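Local structure of 2-methyl-aconitate isomerase (Shewanella oneidensis, 5K87) at residues A[12-17]-A[32-37]; A[90-95]-A[143-148]; A[150-155]-A[179-184]; A[229-234]-A[284-289]. The protein catalyses the cis-trans isomerisation of 2-methyl-aconitate by base-catalysed proton abstraction, a step in propionate breakdown through the 2-methylcitrate cycle. The protein carries 1 engineered substitution. All coordinates share one frame; numbering follows the deposited sequence. Where two conformers were deposited one is given.

Overall arrangement
Contact 4 is the buried one of the four; the others are partly buried, with contact 1 the farthest from the chain's centre, at about 25 Å. Contact 1 is a meeting of strand and loop bridged by two waters. Contacts 2 and 3 touch each other: Q143 CG packs on I150 CD1 at 3.7 Å, and strand 148-157 follows directly on the turn of contact 2. Amide side chains do the work in contact 2, whereas contact 3 is a regular antiparallel pair with a histidine-carboxylate bond on one face. Contact 4, a parallel pair lined by apolar side chains, has its centre about 43 Å from that of contact 1.

Contact 1. Residues A[12-17]-A[32-37]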
loop_
_atom_site.group_PDB
_atom_site.type_symbol
_atom_site.label_atom_id
_atom_site.label_comp_id
_atom_site.label_asym_id
_atom_site.label_seq_id
_atom_site.Cartn_x
_atom_site.Cartn_y
_atom_site.Cartn_z
ATOM N N ILE A 12 9.117 -17.163 12.236
ATOM C CA ILE A 12 8.850 -18.344 11.423
ATOM C C ILE A 12 8.729 -17.945 9.954
ATOM O O ILE A 12 8.462 -16.782 9.632
ATOM C CB ILE A 12 7.590 -19.101 11.890
ATOM C CG1 ILE A 12 6.335 -18.247 11.712
ATOM C CG2 ILE A 12 7.744 -19.536 13.336
ATOM C CD1 ILE A 12 5.057 -19.053 11.584
ATOM N N LYS A 13 8.954 -18.916 9.078
ATOM C CA LYS A 13 8.837 -18.735 7.638
ATOM C C LYS A 13 7.703 -19.608 7.123
ATOM O O LYS A 13 7.591 -20.780 7.502
ATOM C CB LYS A 13 10.135 -19.130 6.932
ATOM C CG LYS A 13 11.352 -18.332 7.360
ATOM C CD LYS A 13 12.594 -18.756 6.574
ATOM C CE LYS A 13 13.834 -18.023 7.064
ATOM N N VAL A 14 6.850 -19.031 6.283
ATOM C CA VAL A 14 5.740 -19.757 5.679
ATOM C C VAL A 14 5.805 -19.550 4.171
ATOM O O VAL A 14 5.855 -18.420 3.700
ATOM C CB VAL A 14 4.385 -19.261 6.225
ATOM C CG1 VAL A 14 3.232 -20.069 5.613
ATOM C CG2 VAL A 14 4.351 -19.335 7.751
ATOM N N ALA A 15 5.829 -20.641 3.417
ATOM C CA ALA A 15 5.839 -20.536 1.962
ATOM C C ALA A 15 4.589 -19.804 1.475
ATOM O O ALA A 15 3.474 -20.126 1.903
ATOM C CB ALA A 15 5.926 -21.915 1.328
ATOM N N ALA A 16 4.777 -18.825 0.595
ATOM C CA ALA A 16 3.677 -18.009 0.117
ATOM C C ALA A 16 4.019 -17.355 -1.203
ATOM O O ALA A 16 5.197 -17.228 -1.578
ATOM C CB ALA A 16 3.316 -16.949 1.157
ATOM N N THR A 17 2.977 -16.919 -1.904
ATOM C CA THR A 17 3.150 -16.189 -3.147
ATOM C C THR A 17 2.296 -14.931 -3.086
ATOM O O THR A 17 1.101 -14.999 -2.768
ATOM C CB THR A 17 2.713 -17.036 -4.345
ATOM O OG1 THR A 17 3.421 -18.281 -4.330
ATOM C CG2 THR A 17 3.021 -16.318 -5.636
ATOM N N GLN A 32 -1.266 -26.951 2.779
ATOM C CA GLN A 32 -0.229 -27.799 3.368
ATOM C C GLN A 32 1.042 -27.051 3.785
ATOM O O GLN A 32 1.861 -27.587 4.536
ATOM C CB GLN A 32 0.123 -28.962 2.438
ATOM C CG GLN A 32 0.916 -28.548 1.218
ATOM C CD GLN A 32 0.964 -29.625 0.156
ATOM O OE1 GLN A 32 1.851 -30.475 0.160
ATOM N NE2 GLN A 32 0.008 -29.588 -0.768
ATOM N N ASP A 33 1.216 -25.828 3.298
ATOM C CA ASP A 33 2.377 -25.021 3.671
ATOM C C ASP A 33 2.167 -24.262 4.980
ATOM O O ASP A 33 3.117 -23.733 5.554
ATOM C CB ASP A 33 2.719 -24.039 2.552
ATOM C CG ASP A 33 3.243 -24.731 1.307
ATOM O OD1 ASP A 33 3.851 -25.818 1.442
ATOM O OD2 ASP A 33 3.065 -24.189 0.196
ATOM N N LEU A 34 0.930 -24.200 5.451
ATOM C CA LEU A 34 0.637 -23.474 6.682
ATOM C C LEU A 34 1.098 -24.260 7.897
ATOM O O LEU A 34 1.139 -25.490 7.856
ATOM C CB LEU A 34 -0.865 -23.223 6.797
ATOM C CG LEU A 34 -1.484 -22.322 5.726
ATOM C CD1 LEU A 34 -2.999 -22.287 5.867
ATOM C CD2 LEU A 34 -0.886 -20.919 5.810
ATOM N N PRO A 35 1.440 -23.552 8.983
ATOM C CA PRO A 35 1.694 -24.252 10.246
ATOM C C PRO A 35 0.501 -25.135 10.612
ATOM O O PRO A 35 -0.638 -24.786 10.296
ATOM C CB PRO A 35 1.840 -23.109 11.257
ATOM C CG PRO A 35 2.278 -21.935 10.444
ATOM C CD PRO A 35 1.599 -22.092 9.110
ATOM N N GLU A 36 0.762 -26.263 11.263
ATOM C CA GLU A 36 -0.268 -27.244 11.563
ATOM C C GLU A 36 -1.529 -26.631 12.170
ATOM O O GLU A 36 -2.641 -26.919 11.721
ATOM C CB GLU A 36 0.300 -28.312 12.504
ATOM C CG GLU A 36 -0.647 -29.473 12.762
ATOM C CD GLU A 36 -0.041 -30.534 13.664
ATOM O OE1 GLU A 36 -0.791 -31.418 14.131
ATOM O OE2 GLU A 36 1.184 -30.487 13.908
ATOM N N ALA A 37 -1.356 -25.769 13.167
ATOM C CA ALA A 37 -2.493 -25.153 13.847
ATOM C C ALA A 37 -3.364 -24.316 12.914
ATOM O O ALA A 37 -4.554 -24.147 13.161
ATOM C CB ALA A 37 -2.016 -24.304 15.015
HETATM O O HOH W 1 2.114 -21.619 0.004
HETATM O O HOH W 2 5.667 -23.246 4.609
#
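V14 and A15, in the strand 12-21 that forms a hairpin with strand 24-30, face D33, L34 and P35 in the loop leading out of that hairpin. Pairing between the two strands takes in T17 and F28; here the loop has swung aside, and water fills the polar part of the join. One water donates both to A15 O at 2.8 Å and to D33 OD2 at 2.7 Å. A second accepts from A15 N at 2.9 Å and donates to D33 O at 2.8 Å. The backbone of A15 is thus served at both its N-H and its C=O, while the neighbouring residues V14 and A16 bond to V394 and G392. A15 CB points toward the loop and comes 3.8 Å from D33 OD2.

V14 carries the apolar part. With CG1 anti to its backbone N (chi1 -178°), that methyl comes 3.7 Å from D33 O and also meets L34 CD2. The other methyl, CG2, reaches P35 CD at 4.1 Å, the two side chains crossing at about a right angle. Toward the start of the strand, I12 CD1 touches P35 CG at 4.2 Å. L34 and P35 also pack on L48 of helix 43-53.

The D33 carboxylate is in a salt bridge with R30 through OD1, and OD2 also accepts from the bridging water. Its negative charge is therefore likely to be well compensated, and the two waters link A15 to D33 where the segments do not bond directly.

Contact 2. Residues A[90-95]-A[143-148]; sequences DYLFGQ and QANIGK
N145 grips strand 89-96 with its carboxamide, and this is the tight part of the contact. OD1 accepts from F93 N at 2.8 Å, in the carbonyl plane and on a lone pair, and also from Q143 NE2 at 2.8 Å. ND2 gives a more bent bond to F93 O (2.9 Å) and has a second partner in W105 O. Q143 is locked in turn: its OE1 accepts from I146 N at 3.0 Å, and its NE2 lies over one face of the Y91 ring, 3.6 Å from Y91 CD2 and shifted toward the rim. Ring and amide planes stand 72° apart. The backbone adds A144 N to Y91 O at 2.9 Å.

The looser side is partly exposed, where L92 CD2 meets A144 CB at 3.7 Å.

An alanine at N145 would remove both amide atoms and would probably leave F93 N and F93 O without their mates and the Q143 amide freer to turn.

Y91 OH bonds to C109 O, tying the contact to the inferred proton donor/acceptor C109. The asparagine extends the parallel bridge of Y91 with Q143 by side chain, at a turn closed by a G1 beta bulge in which G147 and K148 both face Q143.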
loop_
_atom_site.group_PDB
_atom_site.type_symbol
_atom_site.label_atom_id
_atom_site.label_comp_id
_atom_site.label_asym_id
_atom_site.label_seq_id
_atom_site.Cartn_x
_atom_site.Cartn_y
_atom_site.Cartn_z
ATOM N N ASP A 90 -10.001 -26.079 -4.005
ATOM C CA ASP A 90 -10.836 -25.341 -3.060
ATOM C C ASP A 90 -10.187 -23.998 -2.733
ATOM O O ASP A 90 -8.977 -23.922 -2.466
ATOM C CB ASP A 90 -11.009 -26.107 -1.755
ATOM C CG ASP A 90 -11.947 -27.286 -1.868
ATOM O OD1 ASP A 90 -12.549 -27.500 -2.937
ATOM O OD2 ASP A 90 -12.090 -27.996 -0.850
ATOM N N TYR A 91 -11.012 -22.960 -2.694
ATOM C CA TYR A 91 -10.551 -21.581 -2.561
ATOM C C TYR A 91 -11.235 -20.913 -1.366
ATOM O O TYR A 91 -12.462 -20.780 -1.345
ATOM C CB TYR A 91 -10.879 -20.863 -3.874
ATOM C CG TYR A 91 -10.849 -19.345 -3.928
ATOM C CD1 TYR A 91 -10.053 -18.581 -3.076
ATOM C CD2 TYR A 91 -11.625 -18.674 -4.866
ATOM C CE1 TYR A 91 -10.038 -17.193 -3.164
ATOM C CE2 TYR A 91 -11.609 -17.290 -4.963
ATOM C CZ TYR A 91 -10.819 -16.562 -4.104
ATOM O OH TYR A 91 -10.799 -15.188 -4.182
ATOM N N LEU A 92 -10.429 -20.509 -0.382
ATOM C CA LEU A 92 -10.899 -19.666 0.714
ATOM C C LEU A 92 -10.284 -18.282 0.610
ATOM O O LEU A 92 -9.062 -18.138 0.451
ATOM C CB LEU A 92 -10.549 -20.259 2.076
ATOM C CG LEU A 92 -11.409 -21.423 2.559
ATOM C CD1 LEU A 92 -10.796 -22.032 3.816
ATOM C CD2 LEU A 92 -12.833 -20.956 2.828
ATOM N N PHE A 93 -11.133 -17.265 0.688
ATOM C CA PHE A 93 -10.704 -15.881 0.692
ATOM C C PHE A 93 -10.901 -15.278 2.072
ATOM O O PHE A 93 -12.000 -15.362 2.644
ATOM C CB PHE A 93 -11.513 -15.078 -0.321
ATOM C CG PHE A 93 -11.274 -13.607 -0.235
ATOM C CD1 PHE A 93 -10.013 -13.088 -0.485
ATOM C CD2 PHE A 93 -12.293 -12.738 0.107
ATOM C CE1 PHE A 93 -9.765 -11.726 -0.396
ATOM C CE2 PHE A 93 -12.046 -11.371 0.193
ATOM C CZ PHE A 93 -10.780 -10.872 -0.057
ATOM N N GLY A 94 -9.853 -14.662 2.605
ATOM C CA GLY A 94 -9.926 -13.967 3.879
ATOM C C GLY A 94 -9.698 -12.479 3.707
ATOM O O GLY A 94 -8.613 -12.047 3.296
ATOM N N GLN A 95 -10.725 -11.689 3.999
ATOM C CA GLN A 95 -10.632 -10.241 3.955
ATOM C C GLN A 95 -10.084 -9.789 5.302
ATOM O O GLN A 95 -10.749 -9.946 6.332
ATOM C CB GLN A 95 -12.016 -9.632 3.736
ATOM C CG GLN A 95 -12.006 -8.107 3.627
ATOM C CD GLN A 95 -11.398 -7.636 2.328
ATOM O OE1 GLN A 95 -11.748 -8.138 1.269
ATOM N NE2 GLN A 95 -10.471 -6.685 2.400
ATOM N N GLN A 143 -15.455 -22.405 -4.703
ATOM C CA GLN A 143 -15.385 -21.239 -3.840
ATOM C C GLN A 143 -15.975 -21.662 -2.504
ATOM O O GLN A 143 -17.192 -21.797 -2.370
ATOM C CB GLN A 143 -16.145 -20.064 -4.459
ATOM C CG GLN A 143 -15.484 -18.715 -4.190
ATOM C CD GLN A 143 -15.267 -18.485 -2.712
ATOM O OE1 GLN A 143 -16.120 -18.816 -1.891
ATOM N NE2 GLN A 143 -14.107 -17.945 -2.356
ATOM N N ALA A 144 -15.107 -21.904 -1.530
ATOM C CA ALA A 144 -15.520 -22.511 -0.281
ATOM C C ALA A 144 -16.105 -21.536 0.734
ATOM O O ALA A 144 -16.729 -21.972 1.703
ATOM C CB ALA A 144 -14.361 -23.297 0.329
ATOM N N ASN A 145 -15.919 -20.235 0.533
ATOM C CA ASN A 145 -16.597 -19.258 1.389
ATOM C C ASN A 145 -18.101 -19.273 1.165
ATOM O O ASN A 145 -18.874 -19.166 2.119
ATOM C CB ASN A 145 -16.110 -17.829 1.118
ATOM C CG ASN A 145 -14.619 -17.647 1.342
ATOM O OD1 ASN A 145 -13.814 -17.857 0.425
ATOM N ND2 ASN A 145 -14.239 -17.223 2.546
ATOM N N ILE A 146 -18.504 -19.357 -0.099
ATOM C CA ILE A 146 -19.902 -19.173 -0.485
ATOM C C ILE A 146 -20.532 -20.414 -1.131
ATOM O O ILE A 146 -21.737 -20.423 -1.415
ATOM C CB ILE A 146 -20.071 -17.953 -1.421
ATOM C CG1 ILE A 146 -19.388 -18.196 -2.764
ATOM C CG2 ILE A 146 -19.528 -16.693 -0.755
ATOM C CD1 ILE A 146 -19.609 -17.084 -3.783
ATOM N N GLY A 147 -19.748 -21.462 -1.345
ATOM C CA GLY A 147 -20.279 -22.702 -1.889
ATOM C C GLY A 147 -20.742 -22.577 -3.332
ATOM O O GLY A 147 -21.877 -22.950 -3.664
ATOM N N LYS A 148 -19.871 -22.057 -4.194
ATOM C CA LYS A 148 -20.192 -21.833 -5.603
ATOM C C LYS A 148 -19.046 -22.284 -6.499
ATOM O O LYS A 148 -17.887 -22.290 -6.074
ATOM C CB LYS A 148 -20.453 -20.345 -5.862
ATOM C CG LYS A 148 -21.732 -19.799 -5.255
ATOM C CD LYS A 148 -22.956 -20.397 -5.930
ATOM C CE LYS A 148 -24.243 -19.751 -5.438
ATOM N NZ LYS A 148 -25.434 -20.427 -6.021
#

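Contact 3. Residues A[150-155]-A[179-184]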
loop_
_atom_site.group_PDB
_atom_site.type_symbol
_atom_site.label_atom_id
_atom_site.label_comp_id
_atom_site.label_asym_id
_atom_site.label_seq_id
_atom_site.Cartn_x
_atom_site.Cartn_y
_atom_site.Cartn_z
ATOM N N ILE A 150 -16.625 -21.611 -9.684
ATOM C CA ILE A 150 -16.096 -20.569 -10.559
ATOM C C ILE A 150 -15.063 -21.213 -11.470
ATOM O O ILE A 150 -14.299 -22.062 -11.030
ATOM C CB ILE A 150 -15.464 -19.431 -9.763
ATOM C CG1 ILE A 150 -16.486 -18.819 -8.810
ATOM C CG2 ILE A 150 -14.902 -18.397 -10.706
ATOM C CD1 ILE A 150 -15.868 -17.928 -7.789
ATOM N N ILE A 151 -15.072 -20.855 -12.748
ATOM C CA ILE A 151 -14.140 -21.420 -13.715
ATOM C C ILE A 151 -13.112 -20.366 -14.115
ATOM O O ILE A 151 -13.468 -19.210 -14.361
ATOM C CB ILE A 151 -14.886 -21.871 -14.981
ATOM C CG1 ILE A 151 -16.051 -22.807 -14.633
ATOM C CG2 ILE A 151 -13.932 -22.506 -15.967
ATOM C CD1 ILE A 151 -15.639 -24.101 -13.974
ATOM N N ALA A 152 -11.838 -20.751 -14.168
ATOM C CA ALA A 152 -10.810 -19.862 -14.699
ATOM C C ALA A 152 -10.119 -20.535 -15.874
ATOM O O ALA A 152 -9.597 -21.639 -15.731
ATOM C CB ALA A 152 -9.798 -19.513 -13.629
ATOM N N HIS A 153 -10.136 -19.887 -17.032
ATOM C CA HIS A 153 -9.480 -20.418 -18.222
ATOM C C HIS A 153 -8.085 -19.828 -18.290
ATOM O O HIS A 153 -7.895 -18.708 -18.754
ATOM C CB HIS A 153 -10.283 -20.086 -19.482
ATOM C CG HIS A 153 -11.685 -20.603 -19.451
ATOM N ND1 HIS A 153 -11.998 -21.925 -19.681
ATOM C CD2 HIS A 153 -12.858 -19.974 -19.209
ATOM C CE1 HIS A 153 -13.307 -22.086 -19.591
ATOM N NE2 HIS A 153 -13.851 -20.920 -19.301
ATOM N N VAL A 154 -7.111 -20.587 -17.803
ATOM C CA VAL A 154 -5.755 -20.073 -17.662
ATOM C C VAL A 154 -4.886 -20.525 -18.828
ATOM O O VAL A 154 -4.785 -21.719 -19.088
ATOM C CB VAL A 154 -5.127 -20.537 -16.341
ATOM C CG1 VAL A 154 -3.732 -19.946 -16.169
ATOM C CG2 VAL A 154 -6.036 -20.174 -15.162
ATOM N N PRO A 155 -4.251 -19.577 -19.522
ATOM C CA PRO A 155 -3.394 -19.968 -20.647
ATOM C C PRO A 155 -2.107 -20.635 -20.178
ATOM O O PRO A 155 -1.527 -20.253 -19.148
ATOM C CB PRO A 155 -3.101 -18.641 -21.341
ATOM C CG PRO A 155 -3.206 -17.614 -20.247
ATOM C CD PRO A 155 -4.304 -18.114 -19.340
ATOM N N VAL A 179 -7.250 -13.782 -18.732
ATOM C CA VAL A 179 -7.800 -14.948 -18.065
ATOM C C VAL A 179 -9.307 -14.771 -17.962
ATOM O O VAL A 179 -9.803 -13.931 -17.198
ATOM C CB VAL A 179 -7.200 -15.129 -16.659
ATOM C CG1 VAL A 179 -7.812 -16.349 -15.987
ATOM C CG2 VAL A 179 -5.686 -15.261 -16.754
ATOM N N GLN A 180 -10.045 -15.544 -18.750
ATOM C CA GLN A 180 -11.494 -15.488 -18.705
ATOM C C GLN A 180 -12.019 -16.266 -17.503
ATOM O O GLN A 180 -11.592 -17.397 -17.235
ATOM C CB GLN A 180 -12.065 -15.999 -20.030
ATOM C CG GLN A 180 -11.557 -15.176 -21.210
ATOM C CD GLN A 180 -12.066 -15.648 -22.550
ATOM O OE1 GLN A 180 -12.569 -16.764 -22.679
ATOM N NE2 GLN A 180 -11.932 -14.796 -23.564
ATOM N N ILE A 181 -12.945 -15.636 -16.781
ATOM C CA ILE A 181 -13.533 -16.208 -15.576
ATOM C C ILE A 181 -15.029 -16.412 -15.761
ATOM O O ILE A 181 -15.679 -15.613 -16.430
ATOM C CB ILE A 181 -13.331 -15.268 -14.371
ATOM C CG1 ILE A 181 -11.864 -14.866 -14.251
ATOM C CG2 ILE A 181 -13.816 -15.924 -13.086
ATOM C CD1 ILE A 181 -10.952 -16.024 -14.009
ATOM N N GLU A 182 -15.575 -17.476 -15.177
ATOM C CA GLU A 182 -17.012 -17.727 -15.264
ATOM C C GLU A 182 -17.571 -18.122 -13.911
ATOM O O GLU A 182 -17.206 -19.170 -13.359
ATOM C CB GLU A 182 -17.301 -18.861 -16.240
ATOM C CG GLU A 182 -16.688 -18.655 -17.605
ATOM C CD GLU A 182 -16.967 -19.797 -18.543
ATOM O OE1 GLU A 182 -16.397 -19.799 -19.653
ATOM O OE2 GLU A 182 -17.763 -20.685 -18.172
ATOM N N PHE A 183 -18.489 -17.303 -13.409
ATOM C CA PHE A 183 -19.128 -17.537 -12.130
ATOM C C PHE A 183 -20.411 -18.299 -12.411
ATOM O O PHE A 183 -21.395 -17.719 -12.898
ATOM C CB PHE A 183 -19.442 -16.202 -11.455
ATOM C CG PHE A 183 -18.214 -15.388 -11.111
ATOM C CD1 PHE A 183 -17.520 -14.690 -12.093
ATOM C CD2 PHE A 183 -17.770 -15.301 -9.800
ATOM C CE1 PHE A 183 -16.396 -13.926 -11.764
ATOM C CE2 PHE A 183 -16.647 -14.548 -9.468
ATOM C CZ PHE A 183 -15.963 -13.860 -10.447
ATOM N N MET A 184 -20.407 -19.598 -12.132
ATOM C CA MET A 184 -21.560 -20.441 -12.441
ATOM C C MET A 184 -22.673 -20.258 -11.418
ATOM O O MET A 184 -22.415 -20.141 -10.217
ATOM C CB MET A 184 -21.143 -21.909 -12.468
ATOM C CG MET A 184 -20.005 -22.219 -13.421
ATOM S SD MET A 184 -20.294 -21.715 -15.128
ATOM C CE MET A 184 -21.722 -22.711 -15.545
HETATM O O HOH W 3 -8.696 -17.077 -20.811
#
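H153, I150 and E182 bury the most surface where strands 148-157 and 179-184 run antiparallel, their axes at 167°. H153 and E182 share one face of the pair. From H153, NE2 donates to E182 OE1 at 2.8 Å; the nitrogen stands above the carboxylate plane, 71° out of it, while OE1 lies at the edge of the ring. The extended E182 chain brings its carboxylate here, and I151 CG2 lies over one face of the imidazole, offset toward its rim. Each polar end has a second partner: H153 ND1 bonds to T138 OG1, and E182 OE2 makes a salt bridge to K379. An alanine in place of H153 would probably leave E182 OE1 and T138 OG1 each short of a mate, with the carboxylate freer to turn.

I150 works on the other face. Its CG2, anti to the backbone N, lies 4.3 Å above the plane of the F183 ring and over its centre, while I150 CD1 touches F183 CD2 at 3.8 Å; the two side chains lie side by side. The same CG2 also meets I181 CG2 at 3.6 Å.

Between the faces, I151 N to E182 O and E182 N to I151 O are both 2.8 Å. H153 N reaches Q180 O at 2.9 Å, almost straight at 177°, and a water bridges H153 O and Q180 N.

Such a pair, with H153 and E182 on a mixed face and I150, A152, I181 and F183 on an apolar one toward helix 113-122, is consistent with the diaminopimelate epimerase-like fold of this family's clan.

Contact 4. Residues A[229-234]-A[284-289]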
loop_
_atom_site.group_PDB
_atom_site.type_symbol
_atom_site.label_atom_id
_atom_site.label_comp_id
_atom_site.label_asym_id
_atom_site.label_seq_id
_atom_site.Cartn_x
_atom_site.Cartn_y
_atom_site.Cartn_z
ATOM N N ILE A 229 -28.373 1.500 -5.120
ATOM C CA ILE A 229 -29.278 2.638 -5.044
ATOM C C ILE A 229 -28.955 3.597 -6.182
ATOM O O ILE A 229 -27.888 3.515 -6.783
ATOM C CB ILE A 229 -29.183 3.328 -3.672
ATOM C CG1 ILE A 229 -27.728 3.667 -3.351
ATOM C CG2 ILE A 229 -29.769 2.425 -2.583
ATOM C CD1 ILE A 229 -27.498 4.023 -1.895
ATOM N N ASN A 230 -29.889 4.477 -6.515
ATOM C CA ASN A 230 -29.661 5.444 -7.573
ATOM C C ASN A 230 -28.766 6.578 -7.088
ATOM O O ASN A 230 -29.012 7.161 -6.027
ATOM C CB ASN A 230 -30.974 6.021 -8.091
ATOM C CG ASN A 230 -31.772 5.020 -8.901
ATOM O OD1 ASN A 230 -31.213 4.127 -9.539
ATOM N ND2 ASN A 230 -33.094 5.163 -8.877
ATOM N N ALA A 231 -27.737 6.899 -7.869
ATOM C CA ALA A 231 -26.815 7.975 -7.528
ATOM C C ALA A 231 -27.554 9.272 -7.177
ATOM O O ALA A 231 -27.217 9.946 -6.198
ATOM C CB ALA A 231 -25.844 8.218 -8.669
ATOM N N GLU A 232 -28.567 9.619 -7.968
ATOM C CA GLU A 232 -29.248 10.900 -7.794
ATOM C C GLU A 232 -29.972 11.009 -6.458
ATOM O O GLU A 232 -30.129 12.108 -5.929
ATOM C CB GLU A 232 -30.214 11.182 -8.951
ATOM C CG GLU A 232 -31.427 10.273 -9.002
ATOM C CD GLU A 232 -32.398 10.669 -10.102
ATOM O OE1 GLU A 232 -32.126 11.665 -10.804
ATOM O OE2 GLU A 232 -33.430 9.984 -10.264
ATOM N N ASP A 233 -30.394 9.877 -5.902
ATOM C CA ASP A 233 -31.053 9.873 -4.596
ATOM C C ASP A 233 -30.094 10.234 -3.464
ATOM O O ASP A 233 -30.520 10.527 -2.346
ATOM C CB ASP A 233 -31.714 8.521 -4.322
ATOM C CG ASP A 233 -32.875 8.241 -5.257
ATOM O OD1 ASP A 233 -33.359 9.188 -5.918
ATOM O OD2 ASP A 233 -33.309 7.074 -5.323
ATOM N N LEU A 234 -28.799 10.205 -3.762
ATOM C CA LEU A 234 -27.761 10.572 -2.811
ATOM C C LEU A 234 -27.125 11.912 -3.161
ATOM O O LEU A 234 -26.205 12.364 -2.476
ATOM C CB LEU A 234 -26.674 9.497 -2.793
ATOM C CG LEU A 234 -27.116 8.081 -2.439
ATOM C CD1 LEU A 234 -26.050 7.079 -2.856
ATOM C CD2 LEU A 234 -27.399 7.984 -0.951
ATOM N N ILE A 284 -22.509 -2.069 -0.692
ATOM C CA ILE A 284 -23.408 -1.021 -1.158
ATOM C C ILE A 284 -22.790 -0.302 -2.356
ATOM O O ILE A 284 -21.577 -0.062 -2.399
ATOM C CB ILE A 284 -23.781 -0.035 -0.019
ATOM C CG1 ILE A 284 -24.830 0.980 -0.482
ATOM C CG2 ILE A 284 -22.542 0.624 0.588
ATOM C CD1 ILE A 284 -25.520 1.684 0.675
ATOM N N ALA A 285 -23.628 0.011 -3.337
ATOM C CA ALA A 285 -23.195 0.620 -4.587
ATOM C C ALA A 285 -24.249 1.585 -5.092
ATOM O O ALA A 285 -25.431 1.485 -4.744
ATOM C CB ALA A 285 -22.926 -0.450 -5.628
ATOM N N PHE A 286 -23.826 2.527 -5.916
ATOM C CA PHE A 286 -24.769 3.442 -6.537
ATOM C C PHE A 286 -24.602 3.472 -8.049
ATOM O O PHE A 286 -23.495 3.284 -8.567
ATOM C CB PHE A 286 -24.780 4.837 -5.883
ATOM C CG PHE A 286 -23.453 5.556 -5.863
ATOM C CD1 PHE A 286 -22.533 5.319 -4.849
ATOM C CD2 PHE A 286 -23.160 6.530 -6.805
ATOM C CE1 PHE A 286 -21.334 6.011 -4.804
ATOM C CE2 PHE A 286 -21.963 7.225 -6.758
ATOM C CZ PHE A 286 -21.051 6.962 -5.756
ATOM N N VAL A 287 -25.720 3.679 -8.747
ATOM C CA VAL A 287 -25.768 3.508 -10.195
ATOM C C VAL A 287 -26.344 4.743 -10.879
ATOM O O VAL A 287 -27.081 5.518 -10.266
ATOM C CB VAL A 287 -26.625 2.270 -10.596
ATOM C CG1 VAL A 287 -26.125 1.029 -9.883
ATOM C CG2 VAL A 287 -28.115 2.492 -10.300
ATOM N N ALA A 288 -26.014 4.913 -12.153
ATOM C CA ALA A 288 -26.552 6.011 -12.939
ATOM C C ALA A 288 -26.467 5.672 -14.417
ATOM O O ALA A 288 -25.681 4.811 -14.815
ATOM C CB ALA A 288 -25.785 7.288 -12.656
ATOM N N PRO A 289 -27.287 6.349 -15.247
ATOM C CA PRO A 289 -27.134 6.174 -16.697
ATOM C C PRO A 289 -25.771 6.679 -17.174
ATOM O O PRO A 289 -25.099 7.404 -16.440
ATOM C CB PRO A 289 -28.260 7.054 -17.268
ATOM C CG PRO A 289 -29.260 7.171 -16.160
ATOM C CD PRO A 289 -28.443 7.205 -14.907
HETATM O O HOH W 4 -28.691 8.076 -10.638
#
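F286 meets I229 and L234 through CB and A231 through its ring. At the root, CB lies 3.5 Å from I229 O and 4.0 Å from L234 CD1, and I229 CG1 also packs on CB at 4.1 Å. The first torsion, 58°, sets CG between the backbone N and the carbonyl carbon. The ring's CD2 edge lies beside A231, at the start of the 3-10 segment 231-234, with A231 CB 3.7 Å from CD2 and near the ring plane. Outside the two segments the ring meets that of Y236, their planes about 25° apart.

The backbones beside it form a parallel ladder. I229 N donates to A285 O at 3.0 Å, V287 N to I229 O at 2.9 Å, and A231 N to V287 O at 2.8 Å, so the last rung falls where strand 225-230 gives way to the turn. V287 O has a further donor in a water, which accepts in turn from E232 N. On the face away from F286, V287 CG2 packs against N230 OD1 at 3.6 Å.

L234 and I284 both rest on I258 of helix 249-266, which lies between the two segments in sequence and packs back on them. Strand 308-314 pairs with strand 283-288 in antiparallel sense, R311 bonding to F286 through the backbone. The arrangement is a buried parallel pair with a helical connection, and strand 283-288 begins at K283, a substrate-binding residue.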